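Long-range contact in oxidoreductase (Corynebacterium diphtheriae, PDB 3K20), which probably acts as an FMN-dependent oxidoreductase of the NADPH-dependent FMN reductase family: residues E36-A41 and G180-L185. Sequence-based numbering, arbitrary orientation.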
loop_
_atom_site.group_PDB
_atom_site.type_symbol
_atom_site.label_atom_id
_atom_site.label_comp_id
_atom_site.label_asym_id
_atom_site.label_seq_id
_atom_site.Cartn_x
_atom_site.Cartn_y
_atom_site.Cartn_z
ATOM N N GLU A 36 -26.518 11.970 2.821
ATOM C CA GLU A 36 -27.849 12.009 3.433
ATOM C C GLU A 36 -27.683 11.649 4.906
ATOM O O GLU A 36 -28.208 12.333 5.794
ATOM C CB GLU A 36 -28.798 11.014 2.746
ATOM C CG GLU A 36 -29.656 11.637 1.644
ATOM C CD GLU A 36 -29.657 10.829 0.347
ATOM O OE1 GLU A 36 -29.830 9.583 0.405
ATOM O OE2 GLU A 36 -29.489 11.448 -0.734
ATOM N N ALA A 37 -26.924 10.582 5.151
ATOM C CA ALA A 37 -26.646 10.118 6.505
ATOM C C ALA A 37 -25.923 11.186 7.330
ATOM O O ALA A 37 -26.190 11.342 8.526
ATOM C CB ALA A 37 -25.816 8.845 6.463
ATOM N N VAL A 38 -25.006 11.919 6.705
ATOM C CA VAL A 38 -24.288 12.956 7.432
ATOM C C VAL A 38 -25.237 14.099 7.807
ATOM O O VAL A 38 -25.108 14.701 8.878
ATOM C CB VAL A 38 -23.101 13.517 6.603
ATOM C CG1 VAL A 38 -22.405 14.639 7.367
ATOM C CG2 VAL A 38 -22.106 12.397 6.303
ATOM N N THR A 39 -26.193 14.392 6.931
ATOM C CA THR A 39 -27.153 15.457 7.208
ATOM C C THR A 39 -28.029 15.041 8.389
ATOM O O THR A 39 -28.330 15.845 9.279
ATOM C CB THR A 39 -28.057 15.742 5.988
ATOM O OG1 THR A 39 -27.260 16.222 4.900
ATOM C CG2 THR A 39 -29.095 16.792 6.331
ATOM N N ALA A 40 -28.425 13.773 8.386
ATOM C CA ALA A 40 -29.253 13.226 9.450
ATOM C C ALA A 40 -28.540 13.305 10.809
ATOM O O ALA A 40 -29.160 13.616 11.836
ATOM C CB ALA A 40 -29.610 11.780 9.127
ATOM N N ALA A 41 -27.237 13.029 10.804
ATOM C CA ALA A 41 -26.434 13.047 12.023
ATOM C C ALA A 41 -26.160 14.459 12.527
ATOM O O ALA A 41 -26.129 14.691 13.733
ATOM C CB ALA A 41 -25.114 12.305 11.795
ATOM N N GLY A 180 -21.676 9.447 11.608
ATOM C CA GLY A 180 -21.568 9.990 12.947
ATOM C C GLY A 180 -20.185 10.537 13.236
ATOM O O GLY A 180 -20.039 11.630 13.789
ATOM N N GLU A 181 -19.165 9.775 12.858
ATOM C CA GLU A 181 -17.793 10.198 13.093
ATOM C C GLU A 181 -17.574 11.572 12.470
ATOM O O GLU A 181 -17.069 12.496 13.124
ATOM C CB GLU A 181 -16.822 9.169 12.502
ATOM C CG GLU A 181 -17.160 7.736 12.913
ATOM C CD GLU A 181 -16.141 6.700 12.456
ATOM O OE1 GLU A 181 -15.476 6.901 11.414
ATOM O OE2 GLU A 181 -16.028 5.663 13.137
ATOM N N LEU A 182 -17.986 11.712 11.212
ATOM C CA LEU A 182 -17.833 12.970 10.496
ATOM C C LEU A 182 -18.675 14.067 11.131
ATOM O O LEU A 182 -18.182 15.162 11.393
ATOM C CB LEU A 182 -18.245 12.801 9.033
ATOM C CG LEU A 182 -17.863 13.961 8.113
ATOM C CD1 LEU A 182 -16.355 14.106 8.079
ATOM C CD2 LEU A 182 -18.401 13.706 6.715
ATOM N N ALA A 183 -19.948 13.766 11.371
ATOM C CA ALA A 183 -20.859 14.736 11.963
ATOM C C ALA A 183 -20.286 15.296 13.256
ATOM O O ALA A 183 -20.369 16.496 13.501
ATOM C CB ALA A 183 -22.213 14.096 12.221
ATOM N N SER A 184 -19.699 14.426 14.073
ATOM C CA SER A 184 -19.113 14.847 15.339
ATOM C C SER A 184 -17.986 15.847 15.125
ATOM O O SER A 184 -17.873 16.841 15.846
ATOM C CB SER A 184 -18.595 13.634 16.107
ATOM O OG SER A 184 -19.667 12.765 16.429
ATOM N N LEU A 185 -17.152 15.573 14.130
ATOM C CA LEU A 185 -16.039 16.451 13.796
ATOM C C LEU A 185 -16.558 17.767 13.214
ATOM O O LEU A 185 -16.002 18.833 13.466
ATOM C CB LEU A 185 -15.120 15.759 12.782
ATOM C CG LEU A 185 -13.809 15.130 13.256
ATOM C CD1 LEU A 185 -13.985 14.435 14.578
ATOM C CD2 LEU A 185 -13.321 14.160 12.201
#
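Val38 and Ala41 of helix segment 36-41 pack against Gly180, Leu182 and Ala183 of helix segment 180-185, the two axes approaching to 8.6 Å and crossing at -51° with their N-to-C directions closer to parallel than antiparallel. The backbones come nearest at Ala41 and Gly180, whose CA atoms lie 5.8 Å apart. Small residues line this end: CB of Ala41 meets CB of Ala183 at 3.4 Å, methyl against methyl, and also lies 4.4 Å from CA of Gly180, a contact with the backbone. Beside the alanine pair the contact is made by branched side chains. Both gamma carbons of Val38 turn to one methyl of Leu182, with CG2 at 4.0 Å and CG1 at 4.2 Å from CD2, so that this methyl touches both arms of the valine fork. With chi1 of -168°, Leu182 holds CG anti to its own backbone N, and CD2 is the branch that reaches the valine. No hydrogen bond joins the segments; the interface is apolar and buries 187 Å² in total. On the second helix, Gly180 O is gripped twice, by the backbone N-H of Ser184 and by its hydroxyl, whose OG sits above the carbonyl plane 2.9 Å from Gly180 O; the serine hydroxyl is thus tied back to its own helix. Val38 and Leu182 both also rest on Leu14 and Ile122, in strands 12-18 and 120-127 of the parallel sheet. The contact thus joins helices 26-44 and 165-186 over the same face of a five-stranded sheet of order 2-1-3-4-5, as expected of the flavodoxin-like alpha/beta fold of FMN reductases.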